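Local coordinates for protein Ptr necrosis toxin (Pyrenophora tritici-repentis, PDB 1ZLD) that acts as an RGD-containing host-selective toxin that probably causes necrosis in susceptible hosts, this chain being its C-terminal domain, at residues G20-D25 / E110-Q115; D54-I60 / S98-R104; I60-T66 / L92-G97. One frame throughout, in Å; residues are numbered along the deposited sequence.

Contact 1. Residues G20-D25 / E110-Q115; sequences GQVDID and ENWRMQ
The apolar centre is formed by Val22, Ile24, Trp112 and Met114. Val22 CG2 lies 3.6 Å from Met114 CG, and Ile24 CG2 lies 3.8 Å from the same Met114 CG. Ile24 CG1 packs 3.6 Å from Trp112 CB. Val22 is rotamer m and Ile24 is pt. Met114 is ptt, a nearly extended chain beyond chi1.

The backbones run antiparallel, with end-to-end directions 151° apart. Val22 and Met114 make a hydrogen-bonded pair: Val22 N to Met114 O is 3.0 Å, and Met114 N to Val22 O is 3.1 Å. Asp23 and Arg113 follow as a non-hydrogen-bonded pair, CA to CA 4.8 Å. Ile24 N then donates to Trp112 O at 3.0 Å.

The polar edge begins at Asp23. Its OD1 forms a salt bridge with Arg113 NH2 at 3.2 Å. The same OD1 accepts from Asp25 N at 2.9 Å, which makes an Asx turn. Arg113 NH2 also reaches Trp112 O at 3.0 Å. Asp25 (chi1 m) is the first residue of helix 25-28. Its carboxylate takes two backbone amides: OD1 from Trp112 N at 2.8 Å and OD2 from Asn111 N at 2.9 Å. At the other end Gln21 NE2 donates to Gln115 OE1 at 2.9 Å. Gly20 has phi 97°, a value suited to glycine.

This is an edge-strand pairing in a beta-sandwich. Strand 112-116 also bonds to strand 67-76 along its other edge. Val22, Ile24 and Met114 face Trp38 of strand 35-39, in the opposing sheet.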
loop_
_atom_site.group_PDB
_atom_site.type_symbol
_atom_site.label_atom_id
_atom_site.label_comp_id
_atom_site.label_asym_id
_atom_site.label_seq_id
_atom_site.Cartn_x
_atom_site.Cartn_y
_atom_site.Cartn_z
ATOM N N GLY A 20 0.847 -13.039 0.083
ATOM C CA GLY A 20 -0.086 -11.949 0.247
ATOM C C GLY A 20 0.493 -10.570 -0.017
ATOM O O GLY A 20 -0.265 -9.646 -0.266
ATOM N N GLN A 21 1.823 -10.409 0.013
ATOM C CA GLN A 21 2.373 -9.049 -0.165
ATOM C C GLN A 21 2.538 -8.732 -1.627
ATOM O O GLN A 21 2.923 -9.611 -2.415
ATOM C CB GLN A 21 3.734 -8.902 0.529
ATOM C CG GLN A 21 3.624 -8.945 2.023
ATOM C CD GLN A 21 4.963 -9.067 2.702
ATOM O OE1 GLN A 21 5.990 -9.274 2.040
ATOM N NE2 GLN A 21 4.961 -8.974 4.030
ATOM N N VAL A 22 2.256 -7.481 -1.994
ATOM C CA VAL A 22 2.497 -7.002 -3.358
ATOM C C VAL A 22 3.384 -5.758 -3.376
ATOM O O VAL A 22 3.320 -4.942 -2.469
ATOM C CB VAL A 22 1.175 -6.701 -4.119
ATOM C CG1 VAL A 22 0.326 -7.960 -4.140
ATOM C CG2 VAL A 22 0.373 -5.567 -3.485
ATOM N N ASP A 23 4.192 -5.629 -4.418
ATOM C CA ASP A 23 5.122 -4.512 -4.576
ATOM C C ASP A 23 4.335 -3.305 -5.050
ATOM O O ASP A 23 3.706 -3.346 -6.111
ATOM C CB ASP A 23 6.136 -4.932 -5.636
ATOM C CG ASP A 23 7.118 -3.855 -6.030
ATOM O OD1 ASP A 23 7.086 -2.729 -5.503
ATOM O OD2 ASP A 23 8.014 -4.101 -6.891
ATOM N N ILE A 24 4.376 -2.221 -4.287
ATOM C CA ILE A 24 3.642 -0.997 -4.666
ATOM C C ILE A 24 4.558 0.169 -5.056
ATOM O O ILE A 24 4.101 1.307 -5.142
ATOM C CB ILE A 24 2.622 -0.627 -3.562
ATOM C CG1 ILE A 24 3.316 -0.402 -2.195
ATOM C CG2 ILE A 24 1.560 -1.743 -3.455
ATOM C CD1 ILE A 24 2.397 0.310 -1.164
ATOM N N ASP A 25 5.828 -0.144 -5.340
ATOM C CA ASP A 25 6.799 0.891 -5.719
ATOM C C ASP A 25 6.371 1.636 -6.988
ATOM O O ASP A 25 6.722 2.802 -7.136
ATOM C CB ASP A 25 8.208 0.320 -5.947
ATOM C CG ASP A 25 8.979 0.124 -4.674
ATOM O OD1 ASP A 25 8.509 0.574 -3.596
ATOM O OD2 ASP A 25 10.082 -0.468 -4.684
ATOM N N GLU A 110 12.819 2.297 -0.544
ATOM C CA GLU A 110 12.220 1.497 -1.626
ATOM C C GLU A 110 11.622 0.198 -1.091
ATOM O O GLU A 110 11.587 -0.012 0.117
ATOM C CB GLU A 110 13.255 1.196 -2.713
ATOM C CG GLU A 110 14.033 2.415 -3.175
ATOM C CD GLU A 110 14.923 2.116 -4.363
ATOM O OE1 GLU A 110 15.618 1.070 -4.341
ATOM O OE2 GLU A 110 14.931 2.932 -5.309
ATOM N N ASN A 111 11.141 -0.660 -1.995
ATOM C CA ASN A 111 10.543 -1.949 -1.642
ATOM C C ASN A 111 9.319 -1.785 -0.745
ATOM O O ASN A 111 9.170 -2.472 0.290
ATOM C CB ASN A 111 11.589 -2.860 -0.985
ATOM C CG ASN A 111 12.905 -2.844 -1.726
ATOM O OD1 ASN A 111 12.951 -3.173 -2.907
ATOM N ND2 ASN A 111 13.978 -2.431 -1.049
ATOM N N TRP A 112 8.425 -0.880 -1.157
ATOM C CA TRP A 112 7.185 -0.677 -0.453
ATOM C C TRP A 112 6.246 -1.829 -0.793
ATOM O O TRP A 112 6.203 -2.278 -1.941
ATOM C CB TRP A 112 6.546 0.655 -0.881
ATOM C CG TRP A 112 7.319 1.827 -0.388
ATOM C CD1 TRP A 112 8.383 2.425 -1.002
ATOM C CD2 TRP A 112 7.082 2.556 0.822
ATOM N NE1 TRP A 112 8.844 3.471 -0.228
ATOM C CE2 TRP A 112 8.035 3.587 0.882
ATOM C CE3 TRP A 112 6.124 2.452 1.858
ATOM C CZ2 TRP A 112 8.097 4.496 1.964
ATOM C CZ3 TRP A 112 6.181 3.345 2.926
ATOM C CH2 TRP A 112 7.164 4.357 2.964
ATOM N N ARG A 113 5.511 -2.313 0.208
ATOM C CA ARG A 113 4.579 -3.423 0.012
ATOM C C ARG A 113 3.249 -3.162 0.699
ATOM O O ARG A 113 3.182 -2.401 1.672
ATOM C CB ARG A 113 5.163 -4.709 0.627
ATOM C CG ARG A 113 6.488 -5.210 0.050
ATOM C CD ARG A 113 6.393 -5.700 -1.377
ATOM N NE ARG A 113 7.685 -6.192 -1.836
ATOM C CZ ARG A 113 8.560 -5.485 -2.544
ATOM N NH1 ARG A 113 9.707 -6.058 -2.868
ATOM N NH2 ARG A 113 8.308 -4.218 -2.915
ATOM N N MET A 114 2.185 -3.811 0.214
ATOM C CA MET A 114 0.947 -3.858 0.988
ATOM C C MET A 114 0.427 -5.265 1.016
ATOM O O MET A 114 0.792 -6.092 0.171
ATOM C CB MET A 114 -0.105 -2.904 0.433
ATOM C CG MET A 114 -0.703 -3.345 -0.901
ATOM S SD MET A 114 -1.795 -2.007 -1.491
ATOM C CE MET A 114 -2.126 -2.615 -3.136
ATOM N N GLN A 115 -0.386 -5.566 2.014
ATOM C CA GLN A 115 -0.997 -6.894 2.130
ATOM C C GLN A 115 -2.260 -6.788 2.973
ATOM O O GLN A 115 -2.413 -5.843 3.758
ATOM C CB GLN A 115 -0.034 -7.861 2.819
ATOM C CG GLN A 115 0.198 -7.493 4.309
ATOM C CD GLN A 115 1.414 -8.173 4.877
ATOM O OE1 GLN A 115 2.508 -7.640 4.780
ATOM N NE2 GLN A 115 1.230 -9.362 5.464
#

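Contact 2. Residues D54-I60 / S98-R104; sequences DTVRVNI and SFCLNIR
Asp54 opens the pairing with two bonds. Its OD1 forms a salt bridge with Arg104 NH1 at 2.9 Å. Its O accepts a weak hydrogen bond from Ile103 N at 3.0 Å. Strands 55-60 and 98-102 then run antiparallel, their axes 4.6 Å apart at the closest and their directions at 154°.

Thr55 puts CG2 3.7 Å from Cys100 CB. Val56 and Leu101 form a hydrogen-bonded pair: Val56 N to Leu101 O is 2.9 Å, and Leu101 N to Val56 O is 2.8 Å. Arg57 and Cys100 are a non-hydrogen-bonded pair, CA to CA 4.4 Å. The Arg57 side chain (ttm, chi4 -90°) bends so that Cys100 SG lies over one face of its guanidinium, 3.7 Å from Arg57 CZ. Arg57 NH1 donates to Ser98 OG at 3.0 Å.

Val58 pairs with Phe99: Val58 N to Phe99 O is 2.8 Å, and Phe99 N to Val58 O is 3.1 Å. Phe99 (chi1 p, chi2 90°) lays its ring against Val58 in a CH-pi contact, with Val58 CB 4.0 Å from the ring centroid. Val58 CG2 also meets Leu101 CG at 3.8 Å. Asn59 pairs with Ser98 without hydrogen bonds, CA to CA 4.5 Å. Ile60 CD1 ends the row, 3.7 Å from Phe99 CE2.

The alternation is that of a sandwich sheet. Val56, Val58, Phe99 and Leu101 point to the apolar side, and Phe99 stacks on Tyr90 of the other sheet. Arg57, Asn59, Ser98 and Cys100 share the outer face. The chemistry implies two unlike surfaces on one ladder: hydrophobic packing inward, polar contacts outward.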
loop_
_atom_site.group_PDB
_atom_site.type_symbol
_atom_site.label_atom_id
_atom_site.label_comp_id
_atom_site.label_asym_id
_atom_site.label_seq_id
_atom_site.Cartn_x
_atom_site.Cartn_y
_atom_site.Cartn_z
ATOM N N ASP A 54 3.160 14.864 -2.291
ATOM C CA ASP A 54 3.224 14.530 -0.866
ATOM C C ASP A 54 2.353 13.359 -0.485
ATOM O O ASP A 54 2.449 12.864 0.635
ATOM C CB ASP A 54 2.834 15.762 -0.020
ATOM C CG ASP A 54 3.850 16.867 -0.110
ATOM O OD1 ASP A 54 5.021 16.639 0.263
ATOM O OD2 ASP A 54 3.569 18.002 -0.550
ATOM N N THR A 55 1.504 12.902 -1.408
ATOM C CA THR A 55 0.328 12.158 -1.002
ATOM C C THR A 55 -0.022 11.038 -1.956
ATOM O O THR A 55 -0.013 11.244 -3.170
ATOM C CB THR A 55 -0.865 13.138 -0.954
ATOM O OG1 THR A 55 -0.532 14.250 -0.114
ATOM C CG2 THR A 55 -2.061 12.469 -0.264
ATOM N N VAL A 56 -0.321 9.863 -1.396
ATOM C CA VAL A 56 -0.851 8.756 -2.188
ATOM C C VAL A 56 -2.241 8.440 -1.674
ATOM O O VAL A 56 -2.427 8.200 -0.481
ATOM C CB VAL A 56 0.053 7.511 -2.074
ATOM C CG1 VAL A 56 -0.584 6.309 -2.752
ATOM C CG2 VAL A 56 1.421 7.817 -2.692
ATOM N N ARG A 57 -3.232 8.465 -2.562
ATOM C CA ARG A 57 -4.592 8.062 -2.211
ATOM C C ARG A 57 -4.759 6.553 -2.381
ATOM O O ARG A 57 -4.362 5.968 -3.393
ATOM C CB ARG A 57 -5.639 8.778 -3.077
ATOM C CG ARG A 57 -7.074 8.416 -2.652
ATOM C CD ARG A 57 -8.175 9.249 -3.301
ATOM N NE ARG A 57 -8.075 10.684 -3.040
ATOM C CZ ARG A 57 -8.630 11.320 -2.015
ATOM N NH1 ARG A 57 -9.320 10.654 -1.085
ATOM N NH2 ARG A 57 -8.483 12.641 -1.915
ATOM N N VAL A 58 -5.399 5.945 -1.382
ATOM C CA VAL A 58 -5.718 4.531 -1.394
ATOM C C VAL A 58 -7.217 4.463 -1.639
ATOM O O VAL A 58 -7.995 4.983 -0.833
ATOM C CB VAL A 58 -5.423 3.914 -0.013
ATOM C CG1 VAL A 58 -5.706 2.404 -0.087
ATOM C CG2 VAL A 58 -3.971 4.120 0.357
ATOM N N ASN A 59 -7.627 3.779 -2.711
ATOM C CA ASN A 59 -9.044 3.677 -3.080
ATOM C C ASN A 59 -9.440 2.232 -2.844
ATOM O O ASN A 59 -8.754 1.331 -3.307
ATOM C CB ASN A 59 -9.212 4.047 -4.558
ATOM C CG ASN A 59 -8.937 5.520 -4.812
ATOM O OD1 ASN A 59 -9.592 6.360 -4.245
ATOM N ND2 ASN A 59 -7.951 5.823 -5.661
ATOM N N ILE A 60 -10.522 2.020 -2.086
ATOM C CA ILE A 60 -10.884 0.663 -1.637
ATOM C C ILE A 60 -12.244 0.284 -2.182
ATOM O O ILE A 60 -13.182 1.084 -2.129
ATOM C CB ILE A 60 -10.971 0.643 -0.086
ATOM C CG1 ILE A 60 -9.718 1.299 0.534
ATOM C CG2 ILE A 60 -11.166 -0.794 0.412
ATOM C CD1 ILE A 60 -10.025 2.020 1.806
ATOM N N SER A 98 -11.931 5.623 0.682
ATOM C CA SER A 98 -10.538 5.954 0.442
ATOM C C SER A 98 -9.931 6.563 1.679
ATOM O O SER A 98 -10.635 6.876 2.634
ATOM C CB SER A 98 -10.411 6.935 -0.738
ATOM O OG SER A 98 -10.898 8.214 -0.387
ATOM N N PHE A 99 -8.610 6.683 1.647
ATOM C CA PHE A 99 -7.887 7.518 2.604
ATOM C C PHE A 99 -6.560 7.859 1.954
ATOM O O PHE A 99 -6.233 7.325 0.899
ATOM C CB PHE A 99 -7.685 6.822 3.965
ATOM C CG PHE A 99 -6.967 5.507 3.888
ATOM C CD1 PHE A 99 -5.577 5.446 3.981
ATOM C CD2 PHE A 99 -7.680 4.303 3.740
ATOM C CE1 PHE A 99 -4.907 4.222 3.921
ATOM C CE2 PHE A 99 -7.007 3.086 3.669
ATOM C CZ PHE A 99 -5.621 3.033 3.754
ATOM N N CYS A 100 -5.816 8.766 2.587
ATOM C CA CYS A 100 -4.540 9.202 2.013
ATOM C C CYS A 100 -3.358 8.906 2.917
ATOM O O CYS A 100 -3.475 8.873 4.147
ATOM C CB CYS A 100 -4.609 10.699 1.693
ATOM S SG CYS A 100 -5.738 11.043 0.307
ATOM N N LEU A 101 -2.231 8.652 2.277
ATOM C CA LEU A 101 -0.940 8.378 2.960
ATOM C C LEU A 101 -0.021 9.562 2.657
ATOM O O LEU A 101 0.079 9.966 1.518
ATOM C CB LEU A 101 -0.287 7.115 2.373
ATOM C CG LEU A 101 -0.987 5.749 2.154
ATOM C CD1 LEU A 101 -0.173 4.768 1.269
ATOM C CD2 LEU A 101 -1.265 5.129 3.462
ATOM N N ASN A 102 0.665 10.099 3.660
ATOM C CA ASN A 102 1.659 11.131 3.440
ATOM C C ASN A 102 3.027 10.477 3.228
ATOM O O ASN A 102 3.711 10.096 4.182
ATOM C CB ASN A 102 1.673 12.094 4.630
ATOM C CG ASN A 102 2.781 13.144 4.534
ATOM O OD1 ASN A 102 3.136 13.616 3.440
ATOM N ND2 ASN A 102 3.337 13.516 5.692
ATOM N N ILE A 103 3.401 10.302 1.966
ATOM C CA ILE A 103 4.697 9.716 1.613
ATOM C C ILE A 103 5.234 10.537 0.465
ATOM O O ILE A 103 4.576 10.620 -0.575
ATOM C CB ILE A 103 4.572 8.236 1.168
ATOM C CG1 ILE A 103 3.891 7.377 2.230
ATOM C CG2 ILE A 103 5.965 7.649 0.841
ATOM C CD1 ILE A 103 3.534 5.961 1.718
ATOM N N ARG A 104 6.417 11.129 0.648
ATOM C CA ARG A 104 6.979 12.038 -0.366
ATOM C C ARG A 104 7.444 11.331 -1.622
ATOM O O ARG A 104 8.019 10.239 -1.557
ATOM C CB ARG A 104 8.102 12.905 0.195
ATOM C CG ARG A 104 7.599 14.160 0.884
ATOM C CD ARG A 104 8.614 15.311 0.964
ATOM N NE ARG A 104 9.276 15.601 -0.313
ATOM C CZ ARG A 104 8.697 16.181 -1.371
ATOM N NH1 ARG A 104 7.415 16.544 -1.347
ATOM N NH2 ARG A 104 9.409 16.389 -2.473
#

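Contact 3. Residues I60-T66 / L92-G97; sequences IRNTGRT and LIQGRG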
loop_
_atom_site.group_PDB
_atom_site.type_symbol
_atom_site.label_atom_id
_atom_site.label_comp_id
_atom_site.label_asym_id
_atom_site.label_seq_id
_atom_site.Cartn_x
_atom_site.Cartn_y
_atom_site.Cartn_z
ATOM N N ILE A 60 -10.522 2.020 -2.086
ATOM C CA ILE A 60 -10.884 0.663 -1.637
ATOM C C ILE A 60 -12.244 0.284 -2.182
ATOM O O ILE A 60 -13.182 1.084 -2.129
ATOM C CB ILE A 60 -10.971 0.643 -0.086
ATOM C CG1 ILE A 60 -9.718 1.299 0.534
ATOM C CG2 ILE A 60 -11.166 -0.794 0.412
ATOM C CD1 ILE A 60 -10.025 2.020 1.806
ATOM N N ARG A 61 -12.363 -0.935 -2.718
ATOM C CA ARG A 61 -13.679 -1.533 -2.919
ATOM C C ARG A 61 -13.660 -2.854 -2.200
ATOM O O ARG A 61 -12.822 -3.700 -2.496
ATOM C CB ARG A 61 -13.974 -1.750 -4.414
ATOM C CG ARG A 61 -15.351 -2.319 -4.665
ATOM C CD ARG A 61 -15.541 -2.695 -6.145
ATOM N NE ARG A 61 -16.857 -3.271 -6.422
ATOM C CZ ARG A 61 -17.061 -4.510 -6.862
ATOM N NH1 ARG A 61 -16.029 -5.318 -7.075
ATOM N NH2 ARG A 61 -18.301 -4.947 -7.083
ATOM N N ASN A 62 -14.573 -3.024 -1.248
ATOM C CA ASN A 62 -14.646 -4.241 -0.466
ATOM C C ASN A 62 -16.063 -4.746 -0.490
ATOM O O ASN A 62 -16.974 -4.098 0.041
ATOM C CB ASN A 62 -14.188 -3.977 0.986
ATOM C CG ASN A 62 -14.215 -5.223 1.851
ATOM O OD1 ASN A 62 -14.498 -6.331 1.364
ATOM N ND2 ASN A 62 -13.921 -5.053 3.149
ATOM N N THR A 63 -16.275 -5.903 -1.125
ATOM C CA THR A 63 -17.644 -6.430 -1.227
ATOM C C THR A 63 -17.950 -7.446 -0.142
ATOM O O THR A 63 -19.024 -8.053 -0.137
ATOM C CB THR A 63 -17.850 -7.093 -2.606
ATOM O OG1 THR A 63 -16.921 -8.177 -2.741
ATOM C CG2 THR A 63 -17.465 -6.148 -3.716
ATOM N N GLY A 64 -17.008 -7.639 0.778
ATOM C CA GLY A 64 -17.133 -8.644 1.843
ATOM C C GLY A 64 -16.974 -8.059 3.237
ATOM O O GLY A 64 -17.228 -6.883 3.446
ATOM N N ARG A 65 -16.560 -8.878 4.191
ATOM C CA ARG A 65 -16.468 -8.419 5.581
ATOM C C ARG A 65 -15.260 -7.508 5.808
ATOM O O ARG A 65 -14.349 -7.422 4.971
ATOM C CB ARG A 65 -16.484 -9.603 6.563
ATOM C CG ARG A 65 -15.433 -10.684 6.323
ATOM C CD ARG A 65 -14.138 -10.521 7.110
ATOM N NE ARG A 65 -13.085 -11.391 6.587
ATOM C CZ ARG A 65 -11.776 -11.181 6.719
ATOM N NH1 ARG A 65 -11.297 -10.111 7.364
ATOM N NH2 ARG A 65 -10.935 -12.054 6.183
ATOM N N THR A 66 -15.264 -6.823 6.954
ATOM C CA THR A 66 -14.165 -5.913 7.264
ATOM C C THR A 66 -12.844 -6.683 7.280
ATOM O O THR A 66 -12.773 -7.785 7.850
ATOM C CB THR A 66 -14.415 -5.270 8.638
ATOM O OG1 THR A 66 -15.601 -4.459 8.581
ATOM C CG2 THR A 66 -13.287 -4.269 9.009
ATOM N N LEU A 92 -10.461 -1.854 6.627
ATOM C CA LEU A 92 -11.127 -1.849 5.328
ATOM C C LEU A 92 -12.553 -2.330 5.499
ATOM O O LEU A 92 -12.823 -3.536 5.452
ATOM C CB LEU A 92 -10.392 -2.789 4.346
ATOM C CG LEU A 92 -8.915 -2.486 4.103
ATOM C CD1 LEU A 92 -8.365 -3.532 3.158
ATOM C CD2 LEU A 92 -8.704 -1.069 3.581
ATOM N N ILE A 93 -13.484 -1.403 5.719
ATOM C CA ILE A 93 -14.878 -1.806 5.914
ATOM C C ILE A 93 -15.497 -2.166 4.571
ATOM O O ILE A 93 -14.891 -1.950 3.519
ATOM C CB ILE A 93 -15.715 -0.702 6.614
ATOM C CG1 ILE A 93 -15.739 0.602 5.793
ATOM C CG2 ILE A 93 -15.166 -0.457 8.021
ATOM C CD1 ILE A 93 -16.824 1.589 6.301
ATOM N N GLN A 94 -16.709 -2.709 4.636
ATOM C CA GLN A 94 -17.434 -3.013 3.410
ATOM C C GLN A 94 -17.797 -1.714 2.718
ATOM O O GLN A 94 -18.205 -0.747 3.367
ATOM C CB GLN A 94 -18.691 -3.843 3.701
ATOM C CG GLN A 94 -19.357 -4.391 2.425
ATOM C CD GLN A 94 -20.398 -5.471 2.700
ATOM O OE1 GLN A 94 -20.529 -5.968 3.826
ATOM N NE2 GLN A 94 -21.146 -5.835 1.666
ATOM N N GLY A 95 -17.668 -1.699 1.396
ATOM C CA GLY A 95 -18.148 -0.567 0.608
ATOM C C GLY A 95 -17.043 0.053 -0.219
ATOM O O GLY A 95 -16.020 -0.572 -0.495
ATOM N N ARG A 96 -17.271 1.296 -0.634
ATOM C CA ARG A 96 -16.309 2.009 -1.470
ATOM C C ARG A 96 -15.803 3.218 -0.684
ATOM O O ARG A 96 -16.618 4.052 -0.247
ATOM C CB ARG A 96 -17.019 2.490 -2.741
ATOM C CG ARG A 96 -17.192 1.404 -3.790
ATOM C CD ARG A 96 -17.976 1.857 -5.018
ATOM N NE ARG A 96 -17.696 1.029 -6.192
ATOM C CZ ARG A 96 -16.689 1.232 -7.040
ATOM N NH1 ARG A 96 -15.845 2.243 -6.857
ATOM N NH2 ARG A 96 -16.523 0.420 -8.075
ATOM N N GLY A 97 -14.498 3.330 -0.516
ATOM C CA GLY A 97 -13.979 4.481 0.195
ATOM C C GLY A 97 -12.531 4.739 -0.108
ATOM O O GLY A 97 -11.968 4.154 -1.029
HETATM O O HOH W 1 -17.806 -3.912 7.014
#
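Two connections between the sheets of the beta-sandwich meet here, joined by a short antiparallel ladder; an Asx turn at Asn62 shapes the first of them. Segment 60-66 leads from strand 55-62 to strand 67-76. Segment 92-97 leads from strand 82-92 to strand 97-102 and turns a corner at Arg96.

Ile60 has the most surface covered. Its backbone pairs with Gly97: Ile60 N to Gly97 O is 2.8 Å, and Gly97 N to Ile60 O is 3.1 Å. Its side chain turns to Leu92, the next most covered residue, with Ile60 CD1 3.8 Å from Leu92 CD2. Leu92 belongs to the other sheet, so this apolar contact bridges the sandwich near its end.

Asn62 is the third main residue. Its backbone pairs with Gly95: Asn62 N to Gly95 O is 2.9 Å, and Gly95 N to Asn62 O is 2.8 Å. Gly95 has phi 123°, a conformation that calls for glycine. The Asn62 side chain is buried and organises both loops. OD1 accepts from Gly64 N at 2.9 Å, which makes the Asx turn. Asn62 ND2 donates to Arg65 O at 3.0 Å. It also makes weak bonds to Leu92 O at 3.0 Å and Ile93 O at 3.3 Å.

At the surface, one water accepts from Gln94 N at 2.9 Å and is hydrogen-bonded to Thr66 OG1 at 2.8 Å.

In the fold
From the N terminus, residues 20-25 come first, but their contact 1 closes last, when the chain returns at 110-115. Contact 2 nests inside that loop, joining 54-60 to 98-104. Contact 3 nests inside contact 2, joining 60-66 to 92-97. None of them cross. The innermost loop holds strands 67-76 and 82-92, with the RGD motif at their turn. Contacts 2 and 3 share Ile60 and continue one ladder along strand 55-62. Contact 2 builds the edge of one sheet, contact 1 the edge of the other, and contact 3 joins the passages between them. Contacts 1 and 2 touch at Trp112 CZ3 and Ile103 CD1, 3.9 Å apart.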